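Serine--tRNA ligase (Pyrococcus horikoshii, PDB 2DQ0) probably catalyses the ATP-dependent attachment of serine to tRNA(Ser), and also to tRNA(Sec), as a homodimeric class II aminoacyl-tRNA synthetase. Local coordinates at residues W29-E32 and I33-L36; D37-W40 and R41-K45; L74-K77 and S78-I81; E89-V92 and E93-K96. All blocks are in the same frame, centred on the assembly; numbering follows the deposited sequence.

Contact 1 (W29-E32 and I33-L36)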
loop_
_atom_site.group_PDB
_atom_site.type_symbol
_atom_site.label_atom_id
_atom_site.label_comp_id
_atom_site.label_asym_id
_atom_site.label_seq_id
_atom_site.Cartn_x
_atom_site.Cartn_y
_atom_site.Cartn_z
ATOM N N TRP A 29 18.449 7.035 32.950
ATOM C CA TRP A 29 18.822 7.914 31.846
ATOM C C TRP A 29 18.736 9.393 32.201
ATOM O O TRP A 29 19.476 10.210 31.665
ATOM C CB TRP A 29 17.913 7.653 30.649
ATOM C CG TRP A 29 18.283 6.497 29.799
ATOM C CD1 TRP A 29 19.326 5.634 29.975
ATOM C CD2 TRP A 29 17.648 6.116 28.580
ATOM N NE1 TRP A 29 19.385 4.742 28.934
ATOM C CE2 TRP A 29 18.364 5.014 28.062
ATOM C CE3 TRP A 29 16.542 6.604 27.869
ATOM C CZ2 TRP A 29 18.011 4.391 26.867
ATOM C CZ3 TRP A 29 16.191 5.985 26.676
ATOM C CH2 TRP A 29 16.925 4.891 26.189
ATOM N N VAL A 30 17.807 9.736 33.086
ATOM C CA VAL A 30 17.634 11.124 33.479
ATOM C C VAL A 30 18.936 11.706 34.014
ATOM O O VAL A 30 19.305 12.834 33.681
ATOM C CB VAL A 30 16.564 11.252 34.545
ATOM C CG1 VAL A 30 16.295 12.732 34.850
ATOM C CG2 VAL A 30 15.317 10.549 34.074
ATOM N N ASP A 31 19.636 10.928 34.832
ATOM C CA ASP A 31 20.888 11.383 35.405
ATOM C C ASP A 31 21.962 11.387 34.344
ATOM O O ASP A 31 22.831 12.271 34.325
ATOM C CB ASP A 31 21.322 10.486 36.571
ATOM C CG ASP A 31 20.375 10.561 37.756
ATOM O OD1 ASP A 31 20.022 11.680 38.180
ATOM O OD2 ASP A 31 19.989 9.492 38.265
ATOM N N GLU A 32 21.904 10.400 33.454
ATOM C CA GLU A 32 22.895 10.319 32.400
ATOM C C GLU A 32 22.840 11.556 31.497
ATOM O O GLU A 32 23.873 12.158 31.202
ATOM C CB GLU A 32 22.701 9.042 31.588
ATOM C CG GLU A 32 23.761 8.814 30.493
ATOM C CD GLU A 32 25.216 8.868 30.993
ATOM O OE1 GLU A 32 25.452 8.728 32.207
ATOM O OE2 GLU A 32 26.133 9.035 30.158
ATOM N N ILE A 33 21.646 11.954 31.079
ATOM C CA ILE A 33 21.532 13.113 30.207
ATOM C C ILE A 33 21.945 14.365 30.976
ATOM O O ILE A 33 22.489 15.320 30.404
ATOM C CB ILE A 33 20.088 13.271 29.635
ATOM C CG1 ILE A 33 19.182 13.930 30.660
ATOM C CG2 ILE A 33 19.502 11.891 29.263
ATOM C CD1 ILE A 33 17.712 13.864 30.286
ATOM N N LEU A 34 21.706 14.349 32.283
ATOM C CA LEU A 34 22.071 15.490 33.115
ATOM C C LEU A 34 23.580 15.693 33.216
ATOM O O LEU A 34 24.067 16.815 33.034
ATOM C CB LEU A 34 21.474 15.345 34.513
ATOM C CG LEU A 34 19.993 15.712 34.591
ATOM C CD1 LEU A 34 19.512 15.575 36.028
ATOM C CD2 LEU A 34 19.781 17.125 34.090
ATOM N N LYS A 35 24.315 14.619 33.499
ATOM C CA LYS A 35 25.761 14.730 33.612
ATOM C C LYS A 35 26.363 15.042 32.247
ATOM O O LYS A 35 27.437 15.650 32.149
ATOM C CB LYS A 35 26.377 13.447 34.217
ATOM C CG LYS A 35 27.001 12.471 33.237
ATOM C CD LYS A 35 28.458 12.162 33.585
ATOM C CE LYS A 35 28.571 11.474 34.936
ATOM N NZ LYS A 35 29.985 11.268 35.372
ATOM N N LEU A 36 25.669 14.637 31.190
ATOM C CA LEU A 36 26.159 14.896 29.848
ATOM C C LEU A 36 25.909 16.358 29.532
ATOM O O LEU A 36 26.775 17.039 28.994
ATOM C CB LEU A 36 25.439 14.020 28.816
ATOM C CG LEU A 36 25.825 12.555 28.630
ATOM C CD1 LEU A 36 25.029 12.004 27.448
ATOM C CD2 LEU A 36 27.321 12.415 28.373
#
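Ile-33 lies one helical turn beyond Trp-29 and Val-30 and packs back against their main chain. Its CB sits 3.7 Å from Trp-29 O, and the short branch, CG2, turns to the same carbonyl. The longer branch turns to the next carbonyl: CG1, held between the backbone N and the carbonyl carbon (chi1 81°), lies beside Val-30 O, and the terminal CD1 is still only 3.9 Å from Val-30 O. Beyond this turn the side chain touches Ile-7 of helix 4-9 and Tyr-102 of helix 72-103. Replacing Ile-33 by an alanine is likely to leave a gap against Ile-7 and Tyr-102, where the branches now pack. The backbone bond from Ile-33 N to Trp-29 O is 2.8 Å long and nearly straight at 166°. On another side of the helix, Glu-32 bends at chi2 (53°) and brings OE2 to 3.8 Å from Leu-36 CG, the two side chains crossing at a slant. Val-30 CG1 and Leu-34 CD1 meet loosely at 4.5 Å, both side chains packing on Pro-11 of helix 11-21, while the carboxylate of Asp-31 is paired with Lys-15. Such an amphipathic turn, with apolar side chains directed to packed helices and acids toward the solvent-facing side, suits the base of the long helical arm of the N-terminal extension, which is involved in tRNA binding in seryl-tRNA synthetases.

Contact 2 (D37-W40 and R41-K45)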
loop_
_atom_site.group_PDB
_atom_site.type_symbol
_atom_site.label_atom_id
_atom_site.label_comp_id
_atom_site.label_asym_id
_atom_site.label_seq_id
_atom_site.Cartn_x
_atom_site.Cartn_y
_atom_site.Cartn_z
ATOM N N ASP A 37 24.712 16.826 29.868
ATOM C CA ASP A 37 24.327 18.207 29.622
ATOM C C ASP A 37 25.291 19.107 30.367
ATOM O O ASP A 37 25.740 20.123 29.849
ATOM C CB ASP A 37 22.896 18.453 30.119
ATOM C CG ASP A 37 22.339 19.805 29.679
ATOM O OD1 ASP A 37 22.275 20.055 28.460
ATOM O OD2 ASP A 37 21.950 20.612 30.547
ATOM N N THR A 38 25.613 18.722 31.593
ATOM C CA THR A 38 26.526 19.500 32.395
ATOM C C THR A 38 27.894 19.550 31.738
ATOM O O THR A 38 28.486 20.620 31.603
ATOM C CB THR A 38 26.596 18.930 33.821
ATOM O OG1 THR A 38 25.503 19.473 34.569
ATOM C CG2 THR A 38 27.906 19.293 34.514
ATOM N N GLU A 39 28.396 18.403 31.315
ATOM C CA GLU A 39 29.686 18.368 30.653
ATOM C C GLU A 39 29.638 19.263 29.395
ATOM O O GLU A 39 30.577 20.027 29.100
ATOM C CB GLU A 39 30.013 16.921 30.291
ATOM C CG GLU A 39 31.366 16.718 29.645
ATOM C CD GLU A 39 31.804 15.271 29.694
ATOM O OE1 GLU A 39 32.860 14.956 29.098
ATOM O OE2 GLU A 39 31.092 14.457 30.337
ATOM N N TRP A 40 28.516 19.166 28.683
ATOM C CA TRP A 40 28.257 19.927 27.463
ATOM C C TRP A 40 28.426 21.425 27.706
ATOM O O TRP A 40 29.197 22.087 27.012
ATOM C CB TRP A 40 26.828 19.623 26.967
ATOM C CG TRP A 40 26.327 20.476 25.815
ATOM C CD1 TRP A 40 26.862 20.556 24.572
ATOM C CD2 TRP A 40 25.190 21.358 25.819
ATOM N NE1 TRP A 40 26.138 21.431 23.797
ATOM C CE2 TRP A 40 25.107 21.936 24.539
ATOM C CE3 TRP A 40 24.238 21.713 26.781
ATOM C CZ2 TRP A 40 24.110 22.851 24.191
ATOM C CZ3 TRP A 40 23.245 22.628 26.435
ATOM C CH2 TRP A 40 23.192 23.185 25.148
ATOM N N ARG A 41 27.716 21.959 28.696
ATOM C CA ARG A 41 27.807 23.385 28.984
ATOM C C ARG A 41 29.160 23.802 29.560
ATOM O O ARG A 41 29.590 24.946 29.391
ATOM C CB ARG A 41 26.662 23.821 29.911
ATOM C CG ARG A 41 26.253 22.801 30.965
ATOM C CD ARG A 41 24.967 23.207 31.703
ATOM N NE ARG A 41 23.887 23.548 30.777
ATOM C CZ ARG A 41 23.715 24.753 30.233
ATOM N NH1 ARG A 41 24.552 25.744 30.532
ATOM N NH2 ARG A 41 22.715 24.969 29.378
ATOM N N THR A 42 29.846 22.881 30.225
ATOM C CA THR A 42 31.137 23.222 30.786
ATOM C C THR A 42 32.125 23.438 29.654
ATOM O O THR A 42 32.854 24.442 29.636
ATOM C CB THR A 42 31.662 22.110 31.731
ATOM O OG1 THR A 42 30.876 22.096 32.929
ATOM C CG2 THR A 42 33.130 22.349 32.095
ATOM N N LYS A 43 32.145 22.510 28.698
ATOM C CA LYS A 43 33.081 22.653 27.594
ATOM C C LYS A 43 32.804 23.917 26.785
ATOM O O LYS A 43 33.730 24.580 26.318
ATOM C CB LYS A 43 33.053 21.423 26.695
ATOM C CG LYS A 43 33.789 20.249 27.274
ATOM C CD LYS A 43 33.740 19.053 26.335
ATOM C CE LYS A 43 34.327 17.847 27.027
ATOM N NZ LYS A 43 35.657 18.211 27.587
ATOM N N LEU A 44 31.530 24.253 26.630
ATOM C CA LEU A 44 31.163 25.446 25.892
ATOM C C LEU A 44 31.679 26.704 26.590
ATOM O O LEU A 44 32.170 27.623 25.929
ATOM C CB LEU A 44 29.645 25.508 25.723
ATOM C CG LEU A 44 29.077 26.772 25.071
ATOM C CD1 LEU A 44 29.856 27.135 23.796
ATOM C CD2 LEU A 44 27.605 26.532 24.774
ATOM N N LYS A 45 31.579 26.744 27.918
ATOM C CA LYS A 45 32.066 27.896 28.664
ATOM C C LYS A 45 33.589 27.957 28.480
ATOM O O LYS A 45 34.178 29.038 28.404
ATOM C CB LYS A 45 31.694 27.774 30.146
ATOM C CG LYS A 45 31.797 29.090 30.913
ATOM C CD LYS A 45 30.977 30.203 30.227
ATOM C CE LYS A 45 30.981 31.516 31.019
ATOM N NZ LYS A 45 30.343 31.386 32.377
#
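The guanidinium of Arg-41 and the indole of Trp-40 stand nearly perpendicular, their planes 85° apart, with Arg-41 NH2 reaching Trp-40 CZ3 obliquely at 3.8 Å. At the edge of the guanidinium, close to its plane, lies the carboxylate of Asp-37. The salt bridge from Asp-37 OD2 to Arg-41 NE is long, at 3.5 Å, and doubtful in detail because the position of OD2 is uncertain. As modelled, the carboxylate and guanidinium planes are 66° apart, so the pair is not coplanar. At the edge of the indole, in its plane, lies Asp-37 O, the carbonyl that also accepts the backbone bond from Arg-41 N at 2.9 Å. In Trp-40 a chi1 of 172° sets CG beside the carbonyl carbon, and the indole projects out from the helix with its edge near that oxygen.

On the outer side Thr-42 folds its hydroxyl onto the preceding turn: OG1 donates to Thr-38 O over 3.1 Å, from above the carbonyl plane, while Thr-42 N bonds to the same oxygen at 3.0 Å. Glu-39 and Lys-43 run side by side, Glu-39 OE1 lying 3.8 Å from Lys-43 CE, but the lysine amine goes to Glu-91 instead.

Two helices flank this part of helix 28-65. Asp-37 also pairs, as modelled, with Arg-8 of helix 4-9, against which Trp-40 packs too, and Trp-40 and Lys-43 lean on Val-92 of the antiparallel helix 72-103, with Glu-39 on Leu-95.

Contact 3 (L74-K77 and S78-I81)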
loop_
_atom_site.group_PDB
_atom_site.type_symbol
_atom_site.label_atom_id
_atom_site.label_comp_id
_atom_site.label_asym_id
_atom_site.label_seq_id
_atom_site.Cartn_x
_atom_site.Cartn_y
_atom_site.Cartn_z
ATOM N N LEU A 74 53.790 33.889 21.841
ATOM C CA LEU A 74 52.376 34.218 21.698
ATOM C C LEU A 74 51.770 33.523 20.469
ATOM O O LEU A 74 50.651 33.026 20.520
ATOM C CB LEU A 74 52.207 35.741 21.607
ATOM C CG LEU A 74 52.425 36.464 22.944
ATOM C CD1 LEU A 74 52.359 37.975 22.770
ATOM C CD2 LEU A 74 51.360 36.015 23.935
ATOM N N LEU A 75 52.531 33.478 19.376
ATOM C CA LEU A 75 52.092 32.833 18.146
ATOM C C LEU A 75 51.891 31.335 18.338
ATOM O O LEU A 75 51.044 30.728 17.681
ATOM C CB LEU A 75 53.103 33.087 17.023
ATOM C CG LEU A 75 53.070 34.507 16.444
ATOM C CD1 LEU A 75 54.287 34.758 15.567
ATOM C CD2 LEU A 75 51.779 34.697 15.644
ATOM N N ALA A 76 52.672 30.736 19.232
ATOM C CA ALA A 76 52.550 29.301 19.509
ATOM C C ALA A 76 51.395 29.057 20.492
ATOM O O ALA A 76 50.718 28.023 20.431
ATOM C CB ALA A 76 53.858 28.748 20.081
ATOM N N LYS A 77 51.169 30.004 21.396
ATOM C CA LYS A 77 50.067 29.863 22.337
ATOM C C LYS A 77 48.803 30.012 21.485
ATOM O O LYS A 77 47.822 29.286 21.652
ATOM C CB LYS A 77 50.133 30.947 23.419
ATOM C CG LYS A 77 49.311 30.628 24.661
ATOM C CD LYS A 77 49.436 31.732 25.716
ATOM C CE LYS A 77 50.875 31.903 26.229
ATOM N NZ LYS A 77 51.022 33.045 27.185
ATOM N N SER A 78 48.851 30.948 20.544
ATOM C CA SER A 78 47.739 31.175 19.634
ATOM C C SER A 78 47.390 29.874 18.909
ATOM O O SER A 78 46.221 29.513 18.798
ATOM C CB SER A 78 48.116 32.252 18.623
ATOM O OG SER A 78 48.266 33.499 19.269
ATOM N N ARG A 79 48.419 29.178 18.433
ATOM C CA ARG A 79 48.257 27.917 17.720
ATOM C C ARG A 79 47.599 26.832 18.580
ATOM O O ARG A 79 46.885 25.962 18.064
ATOM C CB ARG A 79 49.621 27.431 17.213
ATOM C CG ARG A 79 50.166 28.183 15.995
ATOM C CD ARG A 79 51.688 28.120 15.904
ATOM N NE ARG A 79 52.205 26.765 16.096
ATOM C CZ ARG A 79 53.484 26.474 16.327
ATOM N NH1 ARG A 79 54.390 27.445 16.395
ATOM N NH2 ARG A 79 53.855 25.211 16.505
ATOM N N GLU A 80 47.823 26.871 19.890
ATOM C CA GLU A 80 47.214 25.856 20.729
ATOM C C GLU A 80 45.752 26.195 21.037
ATOM O O GLU A 80 44.936 25.292 21.235
ATOM C CB GLU A 80 48.023 25.622 22.031
ATOM C CG GLU A 80 48.232 26.833 22.933
ATOM C CD GLU A 80 48.570 26.458 24.387
ATOM O OE1 GLU A 80 49.385 25.530 24.592
ATOM O OE2 GLU A 80 48.028 27.100 25.325
ATOM N N ILE A 81 45.408 27.481 21.056
ATOM C CA ILE A 81 44.032 27.854 21.336
ATOM C C ILE A 81 43.107 27.354 20.221
ATOM O O ILE A 81 42.070 26.740 20.498
ATOM C CB ILE A 81 43.892 29.385 21.544
ATOM C CG1 ILE A 81 44.583 29.782 22.856
ATOM C CG2 ILE A 81 42.410 29.777 21.616
ATOM C CD1 ILE A 81 44.646 31.262 23.108
#
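Leu-74 to Ile-81 are alpha-helical, the amides of Ser-78 to Ile-81 bonding to the carbonyls four residues earlier, as in the 2.7 Å bond from Ser-78 N to Leu-74 O. That carbonyl takes a second donor: Ser-78 OG also gives a hydrogen bond of 2.7 Å to Leu-74 O. The amide and the hydroxyl arrive from opposite faces of the carbonyl plane, the hydroxyl 39° out of it, because chi1 of -67° sets OG beside the serine's own N. Without the hydroxyl, as with an alanine here, Leu-74 O would probably be left with the amide as its one donor from this turn. Arg-79 bends at chi3 and brings one face of its guanidinium over the methyl of Ala-76, with Arg-79 NH1 3.9 Å from Ala-76 CB. Lys-77 and Glu-80 point the same way, Glu-80 OE2 passing 3.8 Å from Lys-77 CG, although Lys-77 NZ lies 6.9 Å from Glu-80 OE2. Leu-74, Lys-77, Ser-78 and Ile-81 face helix 28-65 at Ile-57 and Ile-61. Ser-78 thus has its hydroxyl satisfied within its own helix, while the Arg-79 and Glu-80 charges lie against carbon atoms and no salt bridge joins Lys-77 to Glu-80.

Contact 4 (E89-V92 and E93-K96)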
loop_
_atom_site.group_PDB
_atom_site.type_symbol
_atom_site.label_atom_id
_atom_site.label_comp_id
_atom_site.label_asym_id
_atom_site.label_seq_id
_atom_site.Cartn_x
_atom_site.Cartn_y
_atom_site.Cartn_z
ATOM N N GLU A 89 34.987 21.832 20.426
ATOM C CA GLU A 89 33.832 21.891 19.545
ATOM C C GLU A 89 33.386 20.501 19.116
ATOM O O GLU A 89 32.204 20.159 19.191
ATOM C CB GLU A 89 34.147 22.756 18.326
ATOM C CG GLU A 89 34.155 24.245 18.633
ATOM C CD GLU A 89 34.519 25.089 17.428
ATOM O OE1 GLU A 89 34.312 26.323 17.488
ATOM O OE2 GLU A 89 35.020 24.526 16.424
ATOM N N ASN A 90 34.329 19.686 18.686
ATOM C CA ASN A 90 33.974 18.351 18.268
ATOM C C ASN A 90 33.578 17.509 19.465
ATOM O O ASN A 90 32.786 16.578 19.336
ATOM C CB ASN A 90 35.134 17.729 17.496
ATOM C CG ASN A 90 35.488 18.537 16.257
ATOM O OD1 ASN A 90 34.617 18.867 15.444
ATOM N ND2 ASN A 90 36.764 18.870 16.112
ATOM N N GLU A 91 34.112 17.827 20.637
ATOM C CA GLU A 91 33.736 17.071 21.826
ATOM C C GLU A 91 32.308 17.454 22.204
ATOM O O GLU A 91 31.547 16.630 22.717
ATOM C CB GLU A 91 34.684 17.363 22.999
ATOM C CG GLU A 91 36.017 16.598 22.957
ATOM C CD GLU A 91 36.991 16.995 24.080
ATOM O OE1 GLU A 91 38.180 16.609 23.999
ATOM O OE2 GLU A 91 36.576 17.686 25.040
ATOM N N VAL A 92 31.940 18.704 21.940
ATOM C CA VAL A 92 30.602 19.174 22.266
ATOM C C VAL A 92 29.585 18.582 21.304
ATOM O O VAL A 92 28.427 18.387 21.658
ATOM C CB VAL A 92 30.532 20.707 22.238
ATOM C CG1 VAL A 92 29.086 21.176 22.239
ATOM C CG2 VAL A 92 31.250 21.264 23.458
ATOM N N GLU A 93 30.006 18.289 20.084
ATOM C CA GLU A 93 29.085 17.679 19.143
ATOM C C GLU A 93 28.735 16.285 19.638
ATOM O O GLU A 93 27.564 15.968 19.840
ATOM C CB GLU A 93 29.708 17.547 17.762
ATOM C CG GLU A 93 29.606 18.753 16.881
ATOM C CD GLU A 93 30.124 18.437 15.492
ATOM O OE1 GLU A 93 29.585 17.486 14.876
ATOM O OE2 GLU A 93 31.067 19.120 15.025
ATOM N N GLU A 94 29.762 15.459 19.832
ATOM C CA GLU A 94 29.568 14.088 20.285
ATOM C C GLU A 94 28.665 14.060 21.512
ATOM O O GLU A 94 27.815 13.180 21.641
ATOM C CB GLU A 94 30.912 13.409 20.592
ATOM C CG GLU A 94 31.713 14.076 21.706
ATOM C CD GLU A 94 32.761 13.157 22.346
ATOM O OE1 GLU A 94 32.363 12.143 22.970
ATOM O OE2 GLU A 94 33.977 13.453 22.227
ATOM N N LEU A 95 28.840 15.030 22.399
ATOM C CA LEU A 95 28.026 15.112 23.603
ATOM C C LEU A 95 26.546 15.345 23.265
ATOM O O LEU A 95 25.667 14.681 23.827
ATOM C CB LEU A 95 28.555 16.229 24.498
ATOM C CG LEU A 95 29.258 15.875 25.815
ATOM C CD1 LEU A 95 30.008 14.552 25.738
ATOM C CD2 LEU A 95 30.185 17.019 26.146
ATOM N N LYS A 96 26.266 16.274 22.350
ATOM C CA LYS A 96 24.885 16.547 21.950
ATOM C C LYS A 96 24.290 15.283 21.329
ATOM O O LYS A 96 23.105 14.986 21.475
ATOM C CB LYS A 96 24.826 17.680 20.922
ATOM C CG LYS A 96 25.143 19.059 21.472
ATOM C CD LYS A 96 25.165 20.117 20.362
ATOM C CE LYS A 96 25.492 21.509 20.903
ATOM N NZ LYS A 96 25.683 22.513 19.817
#
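From Glu-89 to Lys-96 the chain is continuous alpha-helix, with Glu-93 N bonded to Glu-89 O at 3.0 Å and Glu-94 N to Asn-90 O at 3.3 Å, the latter almost perfectly straight (178°). Val-92 and Lys-96 carry the apolar part of the contact. Val-92 CG1, anti to the backbone N (chi1 166°), leans forward along the helix and meets Lys-96 CE at 3.8 Å. The lysine chain is extended and passes obliquely across the valine, so that CE, not the amine, touches it. Acids line another side. Glu-91 and Glu-94 run alongside each other, Glu-94 OE2 lying 3.8 Å from Glu-91 CG, with the two carboxylate planes 89° apart. The like charges stay separated, Glu-91 OE1 being 5.5 Å from Glu-94 OE2, and their repulsion is probably eased by lysines, since Glu-91 pairs with Lys-43 and Glu-94 with Lys-98. At the outer surface Asn-90 OD1 and Glu-93 OE2 approach to 3.6 Å side by side, a proximity of two oxygens as modelled and not a hydrogen bond. The valine side of this turn is pressed against helix 28-65, where Lys-96 rests on Trp-40, helix 72-103 here being the returning limb of the antiparallel hairpin.

From the N terminus the chain climbs helix 28-65 through contact 1 and then, without a break, contact 2; it turns at the far end of the arm and returns on helix 72-103 through contact 3 and then contact 4. Each contact is local, its bonds closing single turns within one helix, so the four follow in series, none nesting in or crossing another. The hairpin supplies the long-range ties. Contact 4 lies across from contact 2, their centres about 10 Å apart, and also brushes contact 1, where Leu-36 O meets Leu-95 CG. Contact 3, farther out, touches none of the others. Together they trace both limbs of the coiled-coil tRNA-binding arm from its base toward its tip.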